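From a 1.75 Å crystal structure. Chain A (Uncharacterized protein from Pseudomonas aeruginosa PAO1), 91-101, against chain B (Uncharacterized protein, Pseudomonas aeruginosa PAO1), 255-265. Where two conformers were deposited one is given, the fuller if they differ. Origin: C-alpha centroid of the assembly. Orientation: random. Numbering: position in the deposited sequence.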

# COMPACT_ATOMS: atom_id res chain seq x y z
N LEU A 91 -3.14 14.77 -6.84
CA LEU A 91 -2.02 15.56 -7.35
C LEU A 91 -0.85 15.49 -6.35
O LEU A 91 0.29 15.19 -6.72
CB LEU A 91 -2.47 17.00 -7.59
CG LEU A 91 -1.36 18.01 -7.92
CD1 LEU A 91 -0.65 17.60 -9.22
CD2 LEU A 91 -1.96 19.41 -8.04
N TRP A 92 -1.15 15.75 -5.09
CA TRP A 92 -0.15 15.85 -4.04
C TRP A 92 0.52 14.52 -3.70
O TRP A 92 1.71 14.47 -3.40
CB TRP A 92 -0.80 16.39 -2.77
CG TRP A 92 0.10 16.45 -1.58
CD1 TRP A 92 -0.03 15.72 -0.44
CD2 TRP A 92 1.25 17.29 -1.39
NE1 TRP A 92 0.97 16.05 0.45
CE2 TRP A 92 1.76 17.01 -0.11
CE3 TRP A 92 1.89 18.25 -2.19
CZ2 TRP A 92 2.89 17.66 0.40
CZ3 TRP A 92 3.01 18.89 -1.68
CH2 TRP A 92 3.50 18.59 -0.39
N THR A 93 -0.27 13.44 -3.70
CA THR A 93 0.28 12.15 -3.32
C THR A 93 0.90 11.40 -4.49
O THR A 93 1.76 10.54 -4.29
CB THR A 93 -0.79 11.23 -2.69
OG1 THR A 93 -1.87 11.05 -3.61
CG2 THR A 93 -1.29 11.82 -1.38
N TRP A 94 0.49 11.72 -5.72
CA TRP A 94 0.85 10.84 -6.83
C TRP A 94 1.31 11.54 -8.10
O TRP A 94 2.42 11.30 -8.59
CB TRP A 94 -0.34 9.90 -7.12
CG TRP A 94 -0.07 8.89 -8.18
CD1 TRP A 94 -0.54 8.89 -9.45
CD2 TRP A 94 0.73 7.70 -8.05
NE1 TRP A 94 -0.09 7.79 -10.13
CE2 TRP A 94 0.68 7.03 -9.29
CE3 TRP A 94 1.45 7.13 -7.00
CZ2 TRP A 94 1.35 5.83 -9.52
CZ3 TRP A 94 2.12 5.93 -7.23
CH2 TRP A 94 2.06 5.30 -8.48
N ALA A 95 0.46 12.39 -8.65
CA ALA A 95 0.71 12.99 -9.94
C ALA A 95 2.04 13.74 -10.02
O ALA A 95 2.72 13.66 -11.05
CB ALA A 95 -0.45 13.91 -10.34
N TRP A 96 2.42 14.45 -8.96
CA TRP A 96 3.66 15.24 -9.02
C TRP A 96 4.90 14.46 -8.60
O TRP A 96 6.02 14.99 -8.67
CB TRP A 96 3.55 16.54 -8.20
CG TRP A 96 3.93 16.44 -6.73
CD1 TRP A 96 3.23 15.80 -5.74
CD2 TRP A 96 5.05 17.07 -6.07
NE1 TRP A 96 3.86 15.97 -4.53
CE2 TRP A 96 4.97 16.75 -4.71
CE3 TRP A 96 6.11 17.87 -6.52
CZ2 TRP A 96 5.92 17.20 -3.77
CZ3 TRP A 96 7.06 18.32 -5.59
CH2 TRP A 96 6.95 17.97 -4.23
N ARG A 97 4.69 13.22 -8.16
CA ARG A 97 5.80 12.36 -7.75
C ARG A 97 6.41 11.68 -8.97
O ARG A 97 5.71 10.92 -9.66
CB ARG A 97 5.30 11.26 -6.80
CG ARG A 97 4.50 11.77 -5.60
CD ARG A 97 5.40 12.42 -4.58
NE ARG A 97 4.70 12.67 -3.32
CZ ARG A 97 5.19 13.44 -2.34
NH1 ARG A 97 6.39 14.00 -2.48
NH2 ARG A 97 4.50 13.61 -1.22
N GLY A 98 7.69 11.92 -9.22
CA GLY A 98 8.42 11.24 -10.28
C GLY A 98 8.58 9.75 -9.99
O GLY A 98 8.39 9.30 -8.86
N PRO A 99 8.96 8.96 -11.01
CA PRO A 99 9.04 7.50 -10.88
C PRO A 99 9.99 7.02 -9.77
O PRO A 99 9.67 6.07 -9.06
CB PRO A 99 9.56 7.06 -12.26
CG PRO A 99 9.15 8.14 -13.19
CD PRO A 99 9.25 9.42 -12.38
N LYS A 100 11.16 7.67 -9.65
CA LYS A 100 12.10 7.31 -8.61
C LYS A 100 11.52 7.69 -7.25
O LYS A 100 11.58 6.92 -6.30
CB LYS A 100 13.47 7.98 -8.85
CG LYS A 100 14.49 7.74 -7.76
CD LYS A 100 15.91 7.97 -8.26
CE LYS A 100 16.63 9.02 -7.45
NZ LYS A 100 16.28 10.41 -7.85
N ALA A 101 10.95 8.89 -7.15
CA ALA A 101 10.33 9.30 -5.89
C ALA A 101 9.25 8.30 -5.46
O ALA A 101 9.17 7.92 -4.28
CB ALA A 101 9.73 10.70 -6.02
N PRO B 255 21.62 16.53 -6.32
CA PRO B 255 20.70 15.40 -6.39
C PRO B 255 19.33 15.88 -6.85
O PRO B 255 19.14 17.07 -7.06
CB PRO B 255 20.62 14.93 -4.93
CG PRO B 255 20.77 16.19 -4.15
CD PRO B 255 21.76 17.04 -4.94
N ASN B 256 18.39 14.97 -7.01
CA ASN B 256 17.02 15.39 -7.21
C ASN B 256 16.57 16.09 -5.93
O ASN B 256 16.86 15.62 -4.83
CB ASN B 256 16.14 14.19 -7.49
CG ASN B 256 14.69 14.56 -7.59
OD1 ASN B 256 13.94 14.43 -6.62
ND2 ASN B 256 14.27 15.04 -8.76
N LEU B 257 15.90 17.24 -6.07
CA LEU B 257 15.45 18.01 -4.91
C LEU B 257 13.99 18.39 -5.10
O LEU B 257 13.60 18.87 -6.15
CB LEU B 257 16.28 19.29 -4.76
CG LEU B 257 16.49 19.88 -3.36
CD1 LEU B 257 17.39 18.99 -2.55
CD2 LEU B 257 17.09 21.27 -3.47
N THR B 258 13.17 18.17 -4.08
CA THR B 258 11.80 18.62 -4.18
C THR B 258 11.42 19.44 -2.95
O THR B 258 11.95 19.23 -1.85
CB THR B 258 10.78 17.46 -4.34
OG1 THR B 258 10.86 16.58 -3.21
CG2 THR B 258 11.05 16.66 -5.63
N ALA B 259 10.53 20.39 -3.17
CA ALA B 259 9.89 21.14 -2.10
C ALA B 259 8.42 21.22 -2.46
O ALA B 259 8.06 21.44 -3.62
CB ALA B 259 10.50 22.55 -1.98
N GLY B 260 7.56 21.02 -1.47
CA GLY B 260 6.13 21.03 -1.74
C GLY B 260 5.38 21.59 -0.55
O GLY B 260 5.80 21.42 0.58
N LEU B 261 4.28 22.28 -0.83
CA LEU B 261 3.42 22.79 0.22
C LEU B 261 2.00 22.46 -0.16
O LEU B 261 1.53 22.82 -1.24
CB LEU B 261 3.60 24.30 0.38
CG LEU B 261 2.74 24.96 1.46
CD1 LEU B 261 3.29 24.60 2.82
CD2 LEU B 261 2.76 26.49 1.28
N ALA B 262 1.30 21.76 0.72
CA ALA B 262 -0.08 21.37 0.43
C ALA B 262 -1.03 21.78 1.55
O ALA B 262 -0.66 21.80 2.72
CB ALA B 262 -0.17 19.89 0.24
N VAL B 263 -2.25 22.12 1.15
CA VAL B 263 -3.39 22.14 2.07
C VAL B 263 -4.46 21.24 1.48
O VAL B 263 -5.12 21.61 0.51
CB VAL B 263 -3.97 23.55 2.27
CG1 VAL B 263 -5.18 23.49 3.21
CG2 VAL B 263 -2.92 24.47 2.86
N LEU B 264 -4.61 20.05 2.06
CA LEU B 264 -5.61 19.09 1.62
C LEU B 264 -6.94 19.37 2.30
O LEU B 264 -7.03 20.21 3.19
CB LEU B 264 -5.15 17.66 1.93
CG LEU B 264 -3.75 17.33 1.41
CD1 LEU B 264 -3.31 15.93 1.85
CD2 LEU B 264 -3.68 17.49 -0.10
N GLU B 265 -7.98 18.67 1.87
CA GLU B 265 -9.30 18.84 2.46
C GLU B 265 -9.26 18.57 3.96
O GLU B 265 -8.67 17.60 4.41
CB GLU B 265 -10.30 17.91 1.78
CG GLU B 265 -11.72 18.05 2.29
CD GLU B 265 -12.75 17.32 1.43
OE1 GLU B 265 -12.36 16.58 0.51
OE2 GLU B 265 -13.96 17.48 1.69
O HOH W 1 9.24 14.30 -3.95

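Large aromatic side chains pack well against a strand whose facing residues are small, and this interface is a clear example. Strand 256-263 of chain B runs past helix 91-95, the loop after it and the start of helix 99-101, at 130° to the first helix, and no direct hydrogen bond joins the two stretches. At the start of the strand, the A:Lys100 side chain brings only its tip close to B:Asn256, with A:Lys100 NZ 3.8 Å from B:Asn256 CB; this is packing alone, and the ammonium group finds its hydrogen bonds elsewhere in the structure. B:Thr258 has two roles. Its CB sits 3.9 Å from CH2 of A:Trp96, while B:Thr258 OG1 hydrogen-bonds to a water 2.9 Å away, and A:Arg97 NH1 donates a weak hydrogen bond to the same water at 3.2 Å. B:Ala259 turns its methyl away and offers its carbonyl O, 3.7 Å from A:Trp96 CH2. Next, B:Gly260 makes room for both indoles: a CB here would fall 2.7 Å from A:Trp92 CZ3 and 3.0 Å from A:Trp96 CZ2. Its bare backbone lets the A:Trp92 edge approach, CH2 to C 3.5 Å. B:Ala262 then sets its CB over the face of that ring, 3.4 Å from CD2, a CH-pi contact. Beyond the strand, B:Leu264 CD1 extends the apolar packing, 4.0 Å from A:Trp92 CD1.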